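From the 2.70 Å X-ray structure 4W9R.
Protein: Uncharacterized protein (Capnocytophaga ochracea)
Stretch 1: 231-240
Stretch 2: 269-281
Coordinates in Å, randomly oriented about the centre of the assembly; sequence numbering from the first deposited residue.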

HETATM    1  N   MSE B 231       5.978  -2.201 -11.393  1.00 26.14           N
HETATM    2  CA  MSE B 231       6.185  -2.481 -12.810  1.00 36.58           C
HETATM    3  C   MSE B 231       7.047  -1.436 -13.508  1.00 39.45           C
HETATM    4  O   MSE B 231       7.854  -1.769 -14.376  1.00 46.55           O
ATOM      5  N   CYS B 232       6.869  -0.175 -13.132  1.00 39.64           N
ATOM      6  CA  CYS B 232       7.597   0.920 -13.762  1.00 38.59           C
ATOM      7  C   CYS B 232       9.097   0.830 -13.486  1.00 37.76           C
ATOM      8  O   CYS B 232       9.919   1.025 -14.383  1.00 52.72           O
ATOM      9  N   PHE B 233       9.442   0.531 -12.239  1.00 22.89           N
ATOM     10  CA  PHE B 233      10.835   0.456 -11.810  1.00 29.25           C
ATOM     11  C   PHE B 233      11.407  -0.960 -11.876  1.00 34.43           C
ATOM     12  O   PHE B 233      12.529  -1.199 -11.432  1.00 34.68           O
ATOM     13  N   ASP B 234      10.624  -1.890 -12.415  1.00 27.92           N
ATOM     14  CA  ASP B 234      10.961  -3.316 -12.420  1.00 35.11           C
ATOM     15  C   ASP B 234      12.364  -3.641 -12.943  1.00 39.39           C
ATOM     16  O   ASP B 234      12.997  -4.591 -12.478  1.00 47.32           O
ATOM     17  N   ILE B 235      12.846  -2.861 -13.904  1.00 29.10           N
ATOM     18  CA  ILE B 235      14.164  -3.093 -14.491  1.00 21.62           C
ATOM     19  C   ILE B 235      15.287  -2.926 -13.459  1.00 29.97           C
ATOM     20  O   ILE B 235      16.384  -3.460 -13.628  1.00 33.34           O
ATOM     21  N   TYR B 236      14.999  -2.200 -12.383  1.00 26.20           N
ATOM     22  CA  TYR B 236      15.990  -1.927 -11.345  1.00 26.39           C
ATOM     23  C   TYR B 236      16.213  -3.141 -10.447  1.00 29.89           C
ATOM     24  O   TYR B 236      17.238  -3.241  -9.774  1.00 31.75           O
ATOM     25  N   LYS B 237      15.246  -4.055 -10.443  1.00 28.21           N
ATOM     26  CA  LYS B 237      15.299  -5.239  -9.587  1.00 32.19           C
ATOM     27  C   LYS B 237      16.560  -6.067  -9.814  1.00 32.57           C
ATOM     28  O   LYS B 237      17.086  -6.114 -10.926  1.00 38.09           O
ATOM     29  N   PRO B 238      17.054  -6.716  -8.749  1.00 35.05           N
ATOM     30  CA  PRO B 238      18.180  -7.647  -8.859  1.00 31.71           C
ATOM     31  C   PRO B 238      17.832  -8.840  -9.742  1.00 35.37           C
ATOM     32  O   PRO B 238      16.652  -9.128  -9.941  1.00 35.97           O
ATOM     33  N   ILE B 239      18.845  -9.526 -10.258  1.00 40.17           N
ATOM     34  CA  ILE B 239      18.611 -10.693 -11.097  1.00 38.75           C
ATOM     35  C   ILE B 239      18.288 -11.904 -10.230  1.00 39.89           C
ATOM     36  O   ILE B 239      19.090 -12.308  -9.388  1.00 41.39           O
ATOM     37  N   GLY B 240      17.108 -12.479 -10.444  1.00 36.69           N
ATOM     38  CA  GLY B 240      16.646 -13.596  -9.642  1.00 37.22           C
ATOM     39  C   GLY B 240      17.117 -14.933 -10.174  1.00 46.08           C
ATOM     40  O   GLY B 240      17.616 -15.023 -11.296  1.00 53.93           O
ATOM     41  N   GLN B 269      15.652   4.148 -18.949  1.00 33.89           N
ATOM     42  CA  GLN B 269      14.305   4.296 -18.410  1.00 28.36           C
ATOM     43  C   GLN B 269      14.249   5.114 -17.119  1.00 37.02           C
ATOM     44  O   GLN B 269      13.419   6.013 -16.984  1.00 42.33           O
ATOM     45  N   LEU B 270      15.122   4.791 -16.169  1.00 31.40           N
ATOM     46  CA  LEU B 270      15.062   5.404 -14.842  1.00 38.36           C
ATOM     47  C   LEU B 270      15.943   6.645 -14.693  1.00 45.48           C
ATOM     48  O   LEU B 270      15.854   7.355 -13.692  1.00 51.46           O
ATOM     49  N   GLY B 271      16.787   6.904 -15.685  1.00 38.12           N
ATOM     50  CA  GLY B 271      17.649   8.075 -15.665  1.00 43.42           C
ATOM     51  C   GLY B 271      18.737   8.079 -14.604  1.00 42.13           C
ATOM     52  O   GLY B 271      19.354   9.115 -14.351  1.00 45.56           O
ATOM     53  N   VAL B 272      18.981   6.930 -13.981  1.00 35.47           N
ATOM     54  CA  VAL B 272      20.017   6.828 -12.957  1.00 38.37           C
ATOM     55  C   VAL B 272      21.081   5.795 -13.322  1.00 41.58           C
ATOM     56  O   VAL B 272      20.807   4.827 -14.034  1.00 35.72           O
ATOM     57  N   LYS B 273      22.293   6.002 -12.821  1.00 39.23           N
ATOM     58  CA  LYS B 273      23.379   5.058 -13.051  1.00 37.00           C
ATOM     59  C   LYS B 273      23.551   4.184 -11.817  1.00 40.32           C
ATOM     60  O   LYS B 273      23.999   4.652 -10.769  1.00 42.30           O
ATOM     61  N   LYS B 274      23.201   2.909 -11.946  1.00 36.78           N
ATOM     62  CA  LYS B 274      23.253   1.997 -10.813  1.00 29.89           C
ATOM     63  C   LYS B 274      24.576   1.249 -10.761  1.00 35.97           C
ATOM     64  O   LYS B 274      24.957   0.576 -11.718  1.00 49.76           O
ATOM     65  N   VAL B 275      25.277   1.380  -9.640  1.00 37.85           N
ATOM     66  CA  VAL B 275      26.469   0.584  -9.392  1.00 37.36           C
ATOM     67  C   VAL B 275      26.068  -0.881  -9.344  1.00 39.39           C
ATOM     68  O   VAL B 275      25.162  -1.248  -8.594  1.00 41.59           O
ATOM     69  N   PRO B 276      26.724  -1.719 -10.161  1.00 37.80           N
ATOM     70  CA  PRO B 276      26.371  -3.141 -10.228  1.00 35.88           C
ATOM     71  C   PRO B 276      26.496  -3.826  -8.874  1.00 40.48           C
ATOM     72  O   PRO B 276      27.523  -3.709  -8.205  1.00 43.06           O
ATOM     73  N   ILE B 277      25.443  -4.532  -8.479  1.00 35.08           N
ATOM     74  CA  ILE B 277      25.422  -5.236  -7.206  1.00 30.21           C
ATOM     75  C   ILE B 277      26.111  -6.591  -7.329  1.00 37.30           C
ATOM     76  O   ILE B 277      26.075  -7.221  -8.387  1.00 39.86           O
ATOM     77  N   LEU B 278      26.748  -7.020  -6.242  1.00 37.69           N
ATOM     78  CA  LEU B 278      27.512  -8.264  -6.217  1.00 32.05           C
ATOM     79  C   LEU B 278      26.700  -9.463  -6.707  1.00 34.17           C
ATOM     80  O   LEU B 278      27.238 -10.363  -7.351  1.00 44.65           O
ATOM     81  N   ASN B 279      25.407  -9.462  -6.401  1.00 35.92           N
ATOM     82  CA  ASN B 279      24.507 -10.518  -6.851  1.00 39.09           C
ATOM     83  C   ASN B 279      24.444 -10.602  -8.374  1.00 42.96           C
ATOM     84  O   ASN B 279      24.525 -11.689  -8.949  1.00 35.28           O
ATOM     85  N   ASP B 280      24.308  -9.449  -9.021  1.00 37.34           N
ATOM     86  CA  ASP B 280      24.209  -9.389 -10.475  1.00 38.27           C
ATOM     87  C   ASP B 280      25.535  -9.731 -11.147  1.00 44.75           C
ATOM     88  O   ASP B 280      25.560 -10.338 -12.218  1.00 45.26           O
ATOM     89  N   VAL B 281      26.636  -9.336 -10.517  1.00 39.12           N
ATOM     90  CA  VAL B 281      27.959  -9.627 -11.055  1.00 37.27           C
ATOM     91  C   VAL B 281      28.258 -11.121 -10.988  1.00 35.32           C
ATOM     92  O   VAL B 281      28.701 -11.719 -11.968  1.00 35.93           O
TER

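The contact between the two stretches buries 592 Å², summed over both sides, and three residues account for much of it: Leu270 (96 Å² covered), Tyr236 (85 Å²) and Lys274 (75 Å²). Leu270 and Lys274 direct their CA-to-CB bonds toward the first stretch. That of Tyr236 runs sideways, and the end of its side chain comes nearer.

Leu270, with chi1 at -86° (m) and chi2 at 54° (p), presents its two methyl groups to a set of apolar neighbours. Its CD2 lies 3.6 Å from CD2 of Phe233, near the plane of that ring and therefore at its edge; the phenyl group has chi1 m and chi2 93°. The same Leu270 CD2 is 3.7 Å from Tyr236 CB. Its other methyl, CD1, sits 3.7 Å from CG2 of Ile235, a residue that points toward the second stretch with chi1 t and chi2 p. These separations are ordinary van der Waals distances, so the leucine is in van der Waals contact with all three side chains. Ile235 CG2 also lies 3.7 Å from Gln269 OE1, where the extended glutamine (chi1 m, chi2 t) extends the contact beyond the leucine.

Tyr236 (chi1 t, chi2 -91°) offers a ring face to Lys274. The lysine is fully extended, with all four chi angles t, and this straight chain passes over the ring. Lys274 CD lies 3.8 Å from the Tyr236 ring centroid, 24° off the normal, which defines a CH-pi contact, while Lys274 NZ is also 3.8 Å from that centroid at 21°, which defines a cation-pi contact. The closest side-chain pair is Tyr236 CE2 to Lys274 CD, at 3.5 Å. The ammonium group is held further by a hydrogen bond from Lys274 NZ to Tyr236 O, at 2.8 Å, so one lysine engages both the ring and the backbone of the same tyrosine.

Water 1 extends this polar site. It accepts a hydrogen bond from Lys274 NZ at 2.7 Å, and lies within donating geometry of Lys237 O at 3.1 Å and Asp280 OD2 at 2.7 Å. The water thus connects the lysine with the next polar cluster.

There, Asp280 (chi1 m, chi2 11°) brings its carboxylate in although its CA-to-CB bond runs sideways. Ile239 N donates to Asp280 OD1 at 3.0 Å with a nearly linear angle of 172°. Asn279 (chi1 t, chi2 85°), pointing toward the first stretch, donates from ND2 to Ile239 O at 3.1 Å and 163°; the same ND2 donates to Asp280 OD1 at 3.1 Å and 152°. Both backbone polar groups of Ile239 are therefore met by side chains of the second stretch. Its own side chain, m then t, brings CG1 within 3.4 Å of Asp280 OD1. Beside this cluster, Pro238 CB packs 3.7 Å from CD1 of Ile277, whose p, t rotamer carries that methyl to the proline.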

HETATM    1  CB  MSE B 231       4.838  -2.594 -13.522  1.00 30.37           C
HETATM    2  CG  MSE B 231       4.041  -3.820 -13.118  1.00 40.01           C
HETATM    3 SE   MSE B 231       2.283  -3.859 -13.945  1.00 86.40          SE
HETATM    4  CE  MSE B 231       1.604  -2.193 -13.215  1.00 43.15           C
ATOM      5  CB  CYS B 232       7.052   2.265 -13.279  1.00 25.07           C
ATOM      6  SG  CYS B 232       7.853   3.708 -14.013  1.00 39.34           S
ATOM      7  CB  PHE B 233      10.975   1.011 -10.394  1.00 26.62           C
ATOM      8  CG  PHE B 233      10.785   2.497 -10.311  1.00 32.62           C
ATOM      9  CD1 PHE B 233       9.541   3.038 -10.034  1.00 28.52           C
ATOM     10  CD2 PHE B 233      11.852   3.356 -10.522  1.00 36.31           C
ATOM     11  CE1 PHE B 233       9.364   4.407  -9.962  1.00 22.47           C
ATOM     12  CE2 PHE B 233      11.682   4.726 -10.453  1.00 31.36           C
ATOM     13  CZ  PHE B 233      10.436   5.251 -10.170  1.00 29.74           C
ATOM     14  CB  ASP B 234       9.926  -4.086 -13.243  1.00 36.30           C
ATOM     15  CG  ASP B 234      10.136  -5.585 -13.186  1.00 44.71           C
ATOM     16  OD1 ASP B 234       9.777  -6.196 -12.157  1.00 45.79           O
ATOM     17  OD2 ASP B 234      10.658  -6.152 -14.169  1.00 43.51           O
ATOM     18  CB  ILE B 235      14.415  -2.144 -15.692  1.00 28.56           C
ATOM     19  CG1 ILE B 235      15.632  -2.595 -16.504  1.00 32.99           C
ATOM     20  CG2 ILE B 235      14.570  -0.704 -15.226  1.00 35.30           C
ATOM     21  CD1 ILE B 235      15.512  -3.999 -17.059  1.00 27.43           C
ATOM     22  CB  TYR B 236      15.553  -0.724 -10.504  1.00 30.48           C
ATOM     23  CG  TYR B 236      16.611  -0.178  -9.569  1.00 24.77           C
ATOM     24  CD1 TYR B 236      16.726  -0.645  -8.266  1.00 24.44           C
ATOM     25  CD2 TYR B 236      17.480   0.822  -9.983  1.00 27.34           C
ATOM     26  CE1 TYR B 236      17.687  -0.144  -7.407  1.00 27.07           C
ATOM     27  CE2 TYR B 236      18.442   1.333  -9.130  1.00 32.95           C
ATOM     28  CZ  TYR B 236      18.542   0.847  -7.844  1.00 35.28           C
ATOM     29  OH  TYR B 236      19.499   1.351  -6.993  1.00 38.34           O
ATOM     30  CB  LYS B 237      14.065  -6.121  -9.811  1.00 26.49           C
ATOM     31  CG  LYS B 237      12.791  -5.626  -9.142  1.00 23.78           C
ATOM     32  CD  LYS B 237      11.672  -6.650  -9.291  1.00 27.82           C
ATOM     33  CE  LYS B 237      10.371  -6.167  -8.666  1.00 31.57           C
ATOM     34  NZ  LYS B 237       9.805  -4.984  -9.373  1.00 38.27           N
ATOM     35  CB  PRO B 238      18.416  -8.089  -7.411  1.00 24.73           C
ATOM     36  CG  PRO B 238      17.822  -7.002  -6.578  1.00 31.84           C
ATOM     37  CD  PRO B 238      16.632  -6.525  -7.352  1.00 34.24           C
ATOM     38  CB  ILE B 239      19.828 -11.007 -11.986  1.00 38.32           C
ATOM     39  CG1 ILE B 239      20.199  -9.785 -12.828  1.00 34.15           C
ATOM     40  CG2 ILE B 239      19.543 -12.204 -12.879  1.00 34.37           C
ATOM     41  CD1 ILE B 239      21.411  -9.997 -13.708  1.00 30.55           C
ATOM     42  CB  GLN B 269      13.685   2.920 -18.161  1.00 27.31           C
ATOM     43  CG  GLN B 269      13.690   2.000 -19.368  1.00 31.01           C
ATOM     44  CD  GLN B 269      12.934   0.711 -19.115  1.00 37.90           C
ATOM     45  OE1 GLN B 269      12.484   0.451 -17.998  1.00 43.35           O
ATOM     46  NE2 GLN B 269      12.789  -0.104 -20.152  1.00 42.41           N
ATOM     47  CB  LEU B 270      15.440   4.376 -13.771  1.00 30.75           C
ATOM     48  CG  LEU B 270      14.337   3.463 -13.227  1.00 39.22           C
ATOM     49  CD1 LEU B 270      13.597   2.730 -14.334  1.00 29.46           C
ATOM     50  CD2 LEU B 270      14.930   2.472 -12.239  1.00 61.37           C
ATOM     51  CB  VAL B 272      19.423   6.460 -11.580  1.00 41.10           C
ATOM     52  CG1 VAL B 272      18.486   7.554 -11.094  1.00 50.35           C
ATOM     53  CG2 VAL B 272      18.701   5.122 -11.646  1.00 40.74           C
ATOM     54  CB  LYS B 273      24.685   5.791 -13.366  1.00 34.90           C
ATOM     55  CG  LYS B 273      24.604   6.749 -14.544  1.00 54.81           C
ATOM     56  CD  LYS B 273      25.867   7.594 -14.650  1.00 74.04           C
ATOM     57  CE  LYS B 273      25.787   8.580 -15.806  1.00 79.22           C
ATOM     58  NZ  LYS B 273      25.703   7.894 -17.126  1.00 80.60           N
ATOM     59  CB  LYS B 274      22.095   0.998 -10.871  1.00 27.94           C
ATOM     60  CG  LYS B 274      22.089   0.004  -9.717  1.00 33.53           C
ATOM     61  CD  LYS B 274      20.947  -0.992  -9.830  1.00 26.81           C
ATOM     62  CE  LYS B 274      20.887  -1.892  -8.605  1.00 30.13           C
ATOM     63  NZ  LYS B 274      19.738  -2.836  -8.652  1.00 24.29           N
ATOM     64  CB  VAL B 275      27.162   0.976  -8.075  1.00 32.61           C
ATOM     65  CG1 VAL B 275      28.362   0.075  -7.817  1.00 32.58           C
ATOM     66  CG2 VAL B 275      27.581   2.436  -8.110  1.00 28.60           C
ATOM     67  CB  PRO B 276      27.385  -3.708 -11.224  1.00 40.34           C
ATOM     68  CG  PRO B 276      27.786  -2.540 -12.058  1.00 38.55           C
ATOM     69  CD  PRO B 276      27.776  -1.365 -11.129  1.00 36.34           C
ATOM     70  CB  ILE B 277      23.987  -5.421  -6.691  1.00 34.97           C
ATOM     71  CG1 ILE B 277      23.130  -6.130  -7.740  1.00 36.02           C
ATOM     72  CG2 ILE B 277      23.379  -4.072  -6.340  1.00 22.60           C
ATOM     73  CD1 ILE B 277      21.699  -6.358  -7.303  1.00 36.67           C
ATOM     74  CB  LEU B 278      28.030  -8.532  -4.803  1.00 29.77           C
ATOM     75  CG  LEU B 278      29.057  -9.656  -4.668  1.00 36.47           C
ATOM     76  CD1 LEU B 278      30.283  -9.356  -5.517  1.00 30.51           C
ATOM     77  CD2 LEU B 278      29.441  -9.857  -3.211  1.00 29.54           C
ATOM     78  CB  ASN B 279      23.106 -10.292  -6.278  1.00 47.83           C
ATOM     79  CG  ASN B 279      22.090 -11.288  -6.807  1.00 61.13           C
ATOM     80  OD1 ASN B 279      21.956 -12.393  -6.283  1.00 74.81           O
ATOM     81  ND2 ASN B 279      21.358 -10.894  -7.846  1.00 45.36           N
ATOM     82  CB  ASP B 280      23.736  -8.004 -10.918  1.00 43.95           C
ATOM     83  CG  ASP B 280      22.260  -7.779 -10.652  1.00 45.49           C
ATOM     84  OD1 ASP B 280      21.650  -8.608  -9.944  1.00 44.71           O
ATOM     85  OD2 ASP B 280      21.714  -6.771 -11.146  1.00 53.84           O
ATOM     86  CB  VAL B 281      29.059  -8.852 -10.305  1.00 32.85           C
ATOM     87  CG1 VAL B 281      30.435  -9.275 -10.795  1.00 30.59           C
ATOM     88  CG2 VAL B 281      28.863  -7.355 -10.480  1.00 26.00           C
TER
HETATM   89  O   HOH W   1      19.846  -4.962 -10.279  1.00 36.58           O